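Peptidoglycan synthetase penicillin-binding protein 3 (PDB 4YE5) probably acts as a penicillin-binding transpeptidase that cross-links peptidoglycan during cell-wall synthesis. Local coordinates at residues S151-L159 / L217-E228; S240-Q248 / I255-T263. All blocks are in the same frame, centred on the assembly; numbering follows the deposited sequence.

How the contacts relate
Helix 221-238, which supplies half of contact 1, is followed, after a short link, by strand 242-249 of contact 2, and the two centres lie about 10 Å apart. Segment 151-159 packs on one side of the helix, and the hairpin of contact 2 packs on another. Two side chains of segment 217-228 bond to the edge strand 255-260: Gln224 OE1 receives Leu258 N at 2.9 Å, and Thr218 OG1 lies 2.6 Å from Ile255 O, probably a hydrogen bond. Thr227 CG2 also packs on Ala245 CB at 3.6 Å. The hairpin belongs to the five-stranded sheet whose far edge strand, 484-492, carries Lys486 of a Lys-Ser-Gly sequence, probably the active-site K(T/S)G motif.

Contact 1: residues S151-L159 / L217-E228; sequences SNGTLMGSL and LTIDRDVQWYTE
Leu155, Met156 and Asn152 lie against the start of helix 221-238, a junction between a loop of the dimerisation-domain family region and the helix that leads into the transpeptidase sheet. The loop begins with a type II' turn from Asn152 to Leu155, in which Gly153 adopts a positive phi, and passes into a short helix with Met156 at its N-cap.

Polar bonds form at two places. Glu228 is long enough to reach across to the loop: its carboxylate OE2 accepts Met156 N at 2.8 Å through the syn lone pair, while OE1 takes a weak bond from the same N-H. Gln224 NE2 reaches OE2 from the anti side, tilted about 32° out of the carboxylate plane, in an almost straight bond of 2.9 Å within the helix. Two donors thus grip one oxygen and fix the carboxylate's rotation, and Gln224, whose OE1 bonds Leu258 N, acts as a second-shell support. Nearer the helix start, Asp220 provides the N-cap, accepting Val223 N at OD1.

Apolar side chains pack around these bonds. Leu155 CG stands anti to its backbone N, which sends the branched end to the helix: CD1 rests 3.5 Å from Trp225 CA and beside Gln224 CG, while CD2 meets Arg221 CG. A flexible methionine (here selenomethionine) suits the neighbouring buried position. The chain of Met156 bends at chi3 (119°) and slides past Ile219 in the opposite direction, its CE 3.8 Å from Ile219 CG2. Leu43 of strand 42-46 also packs on Met156.

At the outer end Asn152 and Arg221 cross at about a right angle, their amide and guanidinium planes 49° apart. Arg221 NH1 donates to Asn152 OD1 at 2.9 Å, the oxygen lying in the guanidinium plane and the nitrogen in the amide's carbonyl plane.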
loop_
_atom_site.group_PDB
_atom_site.type_symbol
_atom_site.label_atom_id
_atom_site.label_comp_id
_atom_site.label_asym_id
_atom_site.label_seq_id
_atom_site.Cartn_x
_atom_site.Cartn_y
_atom_site.Cartn_z
ATOM N N SER A 151 12.173 -10.786 2.044
ATOM C CA SER A 151 13.476 -10.938 1.393
ATOM C C SER A 151 14.103 -9.634 0.920
ATOM O O SER A 151 15.314 -9.566 0.752
ATOM C CB SER A 151 13.406 -11.941 0.232
ATOM O OG SER A 151 12.517 -11.495 -0.777
ATOM N N ASN A 152 13.303 -8.597 0.692
ATOM C CA ASN A 152 13.882 -7.315 0.264
ATOM C C ASN A 152 14.240 -6.348 1.415
ATOM O O ASN A 152 14.585 -5.186 1.168
ATOM C CB ASN A 152 12.982 -6.620 -0.770
ATOM C CG ASN A 152 12.840 -7.424 -2.064
ATOM O OD1 ASN A 152 13.526 -7.161 -3.042
ATOM N ND2 ASN A 152 11.953 -8.412 -2.064
ATOM N N GLY A 153 14.151 -6.812 2.664
ATOM C CA GLY A 153 14.582 -6.001 3.804
ATOM C C GLY A 153 13.791 -4.708 4.013
ATOM O O GLY A 153 12.607 -4.732 4.364
ATOM N N THR A 154 14.445 -3.577 3.779
ATOM C CA THR A 154 13.820 -2.264 3.956
ATOM C C THR A 154 12.905 -1.812 2.826
ATOM O O THR A 154 12.166 -0.823 2.987
ATOM C CB THR A 154 14.891 -1.155 4.136
ATOM O OG1 THR A 154 15.733 -1.130 2.980
ATOM C CG2 THR A 154 15.740 -1.429 5.386
ATOM N N LEU A 155 12.969 -2.487 1.675
ATOM C CA LEU A 155 12.139 -2.078 0.532
ATOM C C LEU A 155 10.667 -1.995 0.931
ATOM O O LEU A 155 10.122 -2.947 1.470
ATOM C CB LEU A 155 12.304 -3.037 -0.656
ATOM C CG LEU A 155 11.459 -2.662 -1.886
ATOM C CD1 LEU A 155 12.063 -1.470 -2.625
ATOM C CD2 LEU A 155 11.322 -3.858 -2.820
HETATM N N MSE A 156 10.036 -0.846 0.683
HETATM C CA MSE A 156 8.636 -0.605 1.051
HETATM C C MSE A 156 8.234 -1.200 2.432
HETATM O O MSE A 156 7.143 -1.747 2.594
HETATM C CB MSE A 156 7.690 -1.087 -0.079
HETATM C CG MSE A 156 7.665 -2.628 -0.321
HETATM SE SE MSE A 156 6.428 -3.173 -1.773
HETATM C CE MSE A 156 7.762 -3.976 -2.918
ATOM N N GLY A 157 9.118 -1.068 3.418
ATOM C CA GLY A 157 8.963 -1.765 4.693
ATOM C C GLY A 157 7.677 -1.437 5.430
ATOM O O GLY A 157 6.988 -2.330 5.918
ATOM N N SER A 158 7.323 -0.160 5.496
ATOM C CA SER A 158 6.150 0.221 6.274
ATOM C C SER A 158 4.886 0.017 5.463
ATOM O O SER A 158 3.775 -0.100 6.029
ATOM C CB SER A 158 6.249 1.679 6.741
ATOM O OG SER A 158 6.361 2.539 5.613
ATOM N N LEU A 159 5.029 -0.040 4.140
ATOM C CA LEU A 159 3.881 -0.382 3.293
ATOM C C LEU A 159 3.510 -1.867 3.441
ATOM O O LEU A 159 2.340 -2.223 3.429
ATOM C CB LEU A 159 4.168 -0.070 1.813
ATOM C CG LEU A 159 3.021 -0.293 0.826
ATOM C CD1 LEU A 159 1.800 0.534 1.195
ATOM C CD2 LEU A 159 3.466 0.010 -0.604
ATOM N N LEU A 217 0.734 -7.741 -5.707
ATOM C CA LEU A 217 0.561 -6.283 -5.705
ATOM C C LEU A 217 0.710 -5.745 -7.120
ATOM O O LEU A 217 1.298 -6.406 -7.967
ATOM C CB LEU A 217 1.641 -5.618 -4.819
ATOM C CG LEU A 217 1.784 -6.166 -3.389
ATOM C CD1 LEU A 217 2.806 -5.286 -2.599
ATOM C CD2 LEU A 217 0.412 -6.137 -2.745
ATOM N N THR A 218 0.192 -4.545 -7.371
ATOM C CA THR A 218 0.515 -3.834 -8.603
ATOM C C THR A 218 1.917 -3.197 -8.523
ATOM O O THR A 218 2.472 -2.784 -9.544
ATOM C CB THR A 218 -0.487 -2.717 -8.869
ATOM O OG1 THR A 218 -0.458 -1.805 -7.768
ATOM C CG2 THR A 218 -1.929 -3.294 -9.044
ATOM N N ILE A 219 2.464 -3.105 -7.310
ATOM C CA ILE A 219 3.789 -2.518 -7.108
ATOM C C ILE A 219 4.843 -3.326 -7.859
ATOM O O ILE A 219 4.850 -4.553 -7.803
ATOM C CB ILE A 219 4.189 -2.506 -5.613
ATOM C CG1 ILE A 219 3.195 -1.697 -4.779
ATOM C CG2 ILE A 219 5.637 -1.990 -5.424
ATOM C CD1 ILE A 219 3.282 -0.168 -4.991
ATOM N N ASP A 220 5.730 -2.626 -8.556
ATOM C CA ASP A 220 6.886 -3.247 -9.213
ATOM C C ASP A 220 8.117 -2.997 -8.353
ATOM O O ASP A 220 8.450 -1.850 -8.069
ATOM C CB ASP A 220 7.125 -2.607 -10.583
ATOM C CG ASP A 220 8.273 -3.260 -11.342
ATOM O OD1 ASP A 220 9.440 -2.937 -11.034
ATOM O OD2 ASP A 220 8.008 -4.095 -12.240
ATOM N N ARG A 221 8.793 -4.081 -7.984
ATOM C CA ARG A 221 9.936 -4.065 -7.065
ATOM C C ARG A 221 11.024 -3.126 -7.581
ATOM O O ARG A 221 11.611 -2.381 -6.810
ATOM C CB ARG A 221 10.498 -5.499 -6.947
ATOM C CG ARG A 221 11.245 -5.854 -5.677
ATOM C CD ARG A 221 11.740 -7.324 -5.703
ATOM N NE ARG A 221 12.578 -7.540 -6.868
ATOM C CZ ARG A 221 13.907 -7.547 -6.855
ATOM N NH1 ARG A 221 14.579 -7.428 -5.721
ATOM N NH2 ARG A 221 14.566 -7.713 -7.988
ATOM N N ASP A 222 11.284 -3.157 -8.887
ATOM C CA ASP A 222 12.328 -2.309 -9.484
ATOM C C ASP A 222 11.949 -0.827 -9.503
ATOM O O ASP A 222 12.788 0.039 -9.237
ATOM C CB ASP A 222 12.690 -2.795 -10.894
ATOM C CG ASP A 222 13.079 -4.282 -10.914
ATOM O OD1 ASP A 222 14.128 -4.633 -10.323
ATOM O OD2 ASP A 222 12.323 -5.104 -11.496
ATOM N N VAL A 223 10.700 -0.514 -9.821
ATOM C CA VAL A 223 10.282 0.896 -9.768
ATOM C C VAL A 223 10.260 1.395 -8.314
ATOM O O VAL A 223 10.667 2.521 -8.017
ATOM C CB VAL A 223 8.896 1.101 -10.411
ATOM C CG1 VAL A 223 8.454 2.570 -10.314
ATOM C CG2 VAL A 223 8.911 0.618 -11.902
ATOM N N GLN A 224 9.764 0.558 -7.409
ATOM C CA GLN A 224 9.702 0.933 -5.998
ATOM C C GLN A 224 11.110 1.179 -5.460
ATOM O O GLN A 224 11.370 2.166 -4.775
ATOM C CB GLN A 224 9.023 -0.181 -5.173
ATOM C CG GLN A 224 8.888 0.178 -3.672
ATOM C CD GLN A 224 7.750 1.166 -3.383
ATOM O OE1 GLN A 224 6.792 1.271 -4.139
ATOM N NE2 GLN A 224 7.836 1.843 -2.251
ATOM N N TRP A 225 12.026 0.280 -5.780
ATOM C CA TRP A 225 13.404 0.419 -5.309
ATOM C C TRP A 225 14.031 1.695 -5.843
ATOM O O TRP A 225 14.662 2.434 -5.084
ATOM C CB TRP A 225 14.281 -0.780 -5.699
ATOM C CG TRP A 225 15.672 -0.684 -5.113
ATOM C CD1 TRP A 225 16.096 -1.198 -3.912
ATOM C CD2 TRP A 225 16.813 -0.024 -5.689
ATOM N NE1 TRP A 225 17.424 -0.901 -3.715
ATOM C CE2 TRP A 225 17.885 -0.176 -4.784
ATOM C CE3 TRP A 225 17.029 0.690 -6.876
ATOM C CZ2 TRP A 225 19.152 0.359 -5.030
ATOM C CZ3 TRP A 225 18.292 1.221 -7.117
ATOM C CH2 TRP A 225 19.333 1.052 -6.198
ATOM N N TYR A 226 13.866 1.963 -7.138
ATOM C CA TYR A 226 14.489 3.175 -7.701
ATOM C C TYR A 226 13.868 4.452 -7.123
ATOM O O TYR A 226 14.548 5.459 -6.889
ATOM C CB TYR A 226 14.439 3.185 -9.229
ATOM C CG TYR A 226 15.374 4.218 -9.835
ATOM C CD1 TYR A 226 16.739 3.956 -9.986
ATOM C CD2 TYR A 226 14.898 5.439 -10.239
ATOM C CE1 TYR A 226 17.598 4.913 -10.528
ATOM C CE2 TYR A 226 15.747 6.416 -10.762
ATOM C CZ TYR A 226 17.090 6.144 -10.917
ATOM O OH TYR A 226 17.918 7.113 -11.458
ATOM N N THR A 227 12.559 4.418 -6.893
ATOM C CA THR A 227 11.894 5.592 -6.358
ATOM C C THR A 227 12.387 5.875 -4.928
ATOM O O THR A 227 12.643 7.030 -4.571
ATOM C CB THR A 227 10.365 5.412 -6.381
ATOM O OG1 THR A 227 9.944 5.207 -7.741
ATOM C CG2 THR A 227 9.684 6.651 -5.826
ATOM N N GLU A 228 12.539 4.821 -4.128
ATOM C CA GLU A 228 13.079 4.984 -2.774
ATOM C C GLU A 228 14.522 5.486 -2.817
ATOM O O GLU A 228 14.921 6.326 -2.007
ATOM C CB GLU A 228 12.965 3.678 -1.969
ATOM C CG GLU A 228 11.513 3.372 -1.591
ATOM C CD GLU A 228 11.339 2.067 -0.808
ATOM O OE1 GLU A 228 12.349 1.429 -0.478
ATOM O OE2 GLU A 228 10.178 1.720 -0.500
#

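Contact 2: residues S240-Q248 / I255-T263; sequences SAWGIAMVQ and ILALADSDT
Met246 and Leu258 face each other as a non-hydrogen-bonded pair in an antiparallel beta hairpin, whose strand 255-260 forms one edge of the five-stranded transpeptidase sheet. The selenomethionine leaves the strand with CG anti to the backbone N (chi1 178°) and stays extended. CB lies 4.0 Å from Leu258 CD1; CG passes closer to Ala257 O, at 3.6 Å; SE passes the Leu258 CD1 methyl at 4.1 Å, and CE ends 3.6 Å from Ile255 CD1. A long unbranched chain suits this place because it spans two neighbours on one face, with Met409 and Thr412 of helix 408-419 also packing against it.

The other face carries Ala245, Ala257 and Ala259, small enough for helix 221-238 to lie close through Gln224 and Thr227. Reciprocal backbone bonds join Ala245 and Ala259. Farther along, Leu256 and Ala257 both face Val247, a classic beta bulge: Val247 O accepts Leu256 N at 2.9 Å and Ala257 N weakly. At the opposite end Asp260 makes an Asx turn with Asp262 N. There the ladder finishes with a serine, whose short hydroxyl stands in for a carbonyl: Ser261 OG accepts Gly243 N at 2.9 Å.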
loop_
_atom_site.group_PDB
_atom_site.type_symbol
_atom_site.label_atom_id
_atom_site.label_comp_id
_atom_site.label_asym_id
_atom_site.label_seq_id
_atom_site.Cartn_x
_atom_site.Cartn_y
_atom_site.Cartn_z
ATOM N N SER A 240 15.554 17.634 2.742
ATOM C CA SER A 240 14.150 17.749 3.112
ATOM C C SER A 240 13.883 17.042 4.420
ATOM O O SER A 240 14.540 16.046 4.729
ATOM C CB SER A 240 13.278 17.127 2.026
ATOM O OG SER A 240 13.589 17.684 0.764
ATOM N N ALA A 241 12.925 17.544 5.202
ATOM C CA ALA A 241 12.552 16.835 6.432
ATOM C C ALA A 241 12.037 15.434 6.070
ATOM O O ALA A 241 12.248 14.470 6.801
ATOM C CB ALA A 241 11.495 17.608 7.198
ATOM N N TRP A 242 11.362 15.334 4.931
ATOM C CA TRP A 242 10.901 14.042 4.424
ATOM C C TRP A 242 10.484 14.225 2.986
ATOM O O TRP A 242 10.320 15.359 2.532
ATOM C CB TRP A 242 9.746 13.415 5.255
ATOM C CG TRP A 242 8.500 14.285 5.541
ATOM C CD1 TRP A 242 8.129 14.781 6.772
ATOM C CD2 TRP A 242 7.460 14.694 4.618
ATOM N NE1 TRP A 242 6.950 15.484 6.657
ATOM C CE2 TRP A 242 6.514 15.435 5.363
ATOM C CE3 TRP A 242 7.242 14.510 3.251
ATOM C CZ2 TRP A 242 5.376 16.005 4.774
ATOM C CZ3 TRP A 242 6.097 15.073 2.664
ATOM C CH2 TRP A 242 5.190 15.823 3.433
ATOM N N GLY A 243 10.352 13.115 2.266
ATOM C CA GLY A 243 9.880 13.163 0.893
ATOM C C GLY A 243 9.015 11.941 0.652
ATOM O O GLY A 243 9.260 10.881 1.245
ATOM N N ILE A 244 7.990 12.091 -0.180
ATOM C CA ILE A 244 7.168 10.944 -0.583
ATOM C C ILE A 244 6.966 11.026 -2.092
ATOM O O ILE A 244 7.042 12.104 -2.669
ATOM C CB ILE A 244 5.800 10.916 0.156
ATOM C CG1 ILE A 244 4.891 12.030 -0.316
ATOM C CG2 ILE A 244 5.967 10.993 1.694
ATOM C CD1 ILE A 244 3.717 12.341 0.660
ATOM N N ALA A 245 6.729 9.889 -2.740
ATOM C CA ALA A 245 6.604 9.856 -4.192
ATOM C C ALA A 245 5.686 8.727 -4.565
ATOM O O ALA A 245 5.629 7.701 -3.867
ATOM C CB ALA A 245 7.966 9.620 -4.852
HETATM N N MSE A 246 4.991 8.895 -5.681
HETATM C CA MSE A 246 4.059 7.881 -6.158
HETATM C C MSE A 246 4.129 7.800 -7.664
HETATM O O MSE A 246 4.268 8.828 -8.331
HETATM C CB MSE A 246 2.631 8.265 -5.747
HETATM C CG MSE A 246 1.591 7.302 -6.224
HETATM SE SE MSE A 246 -0.089 7.889 -5.476
HETATM C CE MSE A 246 -1.149 6.400 -5.991
ATOM N N VAL A 247 4.036 6.587 -8.205
ATOM C CA VAL A 247 3.961 6.406 -9.648
ATOM C C VAL A 247 2.685 5.634 -9.973
ATOM O O VAL A 247 2.465 4.542 -9.438
ATOM C CB VAL A 247 5.181 5.606 -10.205
ATOM C CG1 VAL A 247 4.992 5.358 -11.716
ATOM C CG2 VAL A 247 6.495 6.338 -9.935
ATOM N N GLN A 248 1.844 6.191 -10.836
ATOM C CA GLN A 248 0.590 5.542 -11.212
ATOM C C GLN A 248 0.497 5.309 -12.728
ATOM O O GLN A 248 0.864 6.185 -13.517
ATOM C CB GLN A 248 -0.598 6.417 -10.746
ATOM C CG GLN A 248 -1.979 5.883 -11.141
ATOM C CD GLN A 248 -3.094 6.588 -10.407
ATOM O OE1 GLN A 248 -2.968 6.899 -9.224
ATOM N NE2 GLN A 248 -4.185 6.857 -11.102
ATOM N N ILE A 255 -1.075 1.143 -9.144
ATOM C CA ILE A 255 -0.000 1.834 -8.431
ATOM C C ILE A 255 1.315 1.070 -8.557
ATOM O O ILE A 255 1.442 -0.028 -8.048
ATOM C CB ILE A 255 -0.365 2.015 -6.942
ATOM C CG1 ILE A 255 -1.684 2.814 -6.851
ATOM C CG2 ILE A 255 0.794 2.691 -6.178
ATOM C CD1 ILE A 255 -2.179 3.042 -5.440
ATOM N N LEU A 256 2.287 1.648 -9.255
ATOM C CA LEU A 256 3.533 0.935 -9.520
ATOM C C LEU A 256 4.572 1.177 -8.447
ATOM O O LEU A 256 5.505 0.377 -8.302
ATOM C CB LEU A 256 4.114 1.386 -10.857
ATOM C CG LEU A 256 3.745 0.595 -12.116
ATOM C CD1 LEU A 256 2.416 -0.146 -12.027
ATOM C CD2 LEU A 256 3.705 1.562 -13.251
ATOM N N ALA A 257 4.445 2.305 -7.741
ATOM C CA ALA A 257 5.307 2.620 -6.601
ATOM C C ALA A 257 4.610 3.605 -5.687
ATOM O O ALA A 257 3.901 4.500 -6.153
ATOM C CB ALA A 257 6.679 3.199 -7.058
ATOM N N LEU A 258 4.839 3.448 -4.384
ATOM C CA LEU A 258 4.305 4.366 -3.384
ATOM C C LEU A 258 5.331 4.403 -2.277
ATOM O O LEU A 258 5.451 3.444 -1.501
ATOM C CB LEU A 258 2.958 3.866 -2.852
ATOM C CG LEU A 258 2.214 4.726 -1.819
ATOM C CD1 LEU A 258 1.989 6.153 -2.387
ATOM C CD2 LEU A 258 0.864 4.088 -1.446
ATOM N N ALA A 259 6.080 5.494 -2.209
ATOM C CA ALA A 259 7.358 5.475 -1.493
ATOM C C ALA A 259 7.529 6.667 -0.574
ATOM O O ALA A 259 6.958 7.737 -0.819
ATOM C CB ALA A 259 8.505 5.445 -2.513
ATOM N N ASP A 260 8.303 6.480 0.495
ATOM C CA ASP A 260 8.664 7.594 1.357
ATOM C C ASP A 260 10.164 7.529 1.664
ATOM O O ASP A 260 10.824 6.535 1.354
ATOM C CB ASP A 260 7.825 7.622 2.640
ATOM C CG ASP A 260 7.993 6.361 3.490
ATOM O OD1 ASP A 260 9.142 5.982 3.814
ATOM O OD2 ASP A 260 6.963 5.733 3.810
ATOM N N SER A 261 10.695 8.608 2.222
ATOM C CA SER A 261 12.127 8.713 2.506
ATOM C C SER A 261 12.522 8.053 3.824
ATOM O O SER A 261 13.694 8.066 4.192
ATOM C CB SER A 261 12.527 10.197 2.586
ATOM O OG SER A 261 11.669 10.835 3.517
ATOM N N ASP A 262 11.575 7.504 4.572
ATOM C CA ASP A 262 11.998 6.851 5.823
ATOM C C ASP A 262 12.533 5.465 5.508
ATOM O O ASP A 262 12.182 4.870 4.495
ATOM C CB ASP A 262 10.840 6.750 6.802
ATOM C CG ASP A 262 10.247 8.104 7.121
ATOM O OD1 ASP A 262 11.007 8.971 7.597
ATOM O OD2 ASP A 262 9.042 8.316 6.829
ATOM N N THR A 263 13.371 4.937 6.380
ATOM C CA THR A 263 13.983 3.645 6.113
ATOM C C THR A 263 13.663 2.672 7.245
ATOM O O THR A 263 14.152 2.831 8.352
ATOM C CB THR A 263 15.498 3.801 5.914
ATOM O OG1 THR A 263 15.725 4.625 4.762
ATOM C CG2 THR A 263 16.168 2.440 5.700
#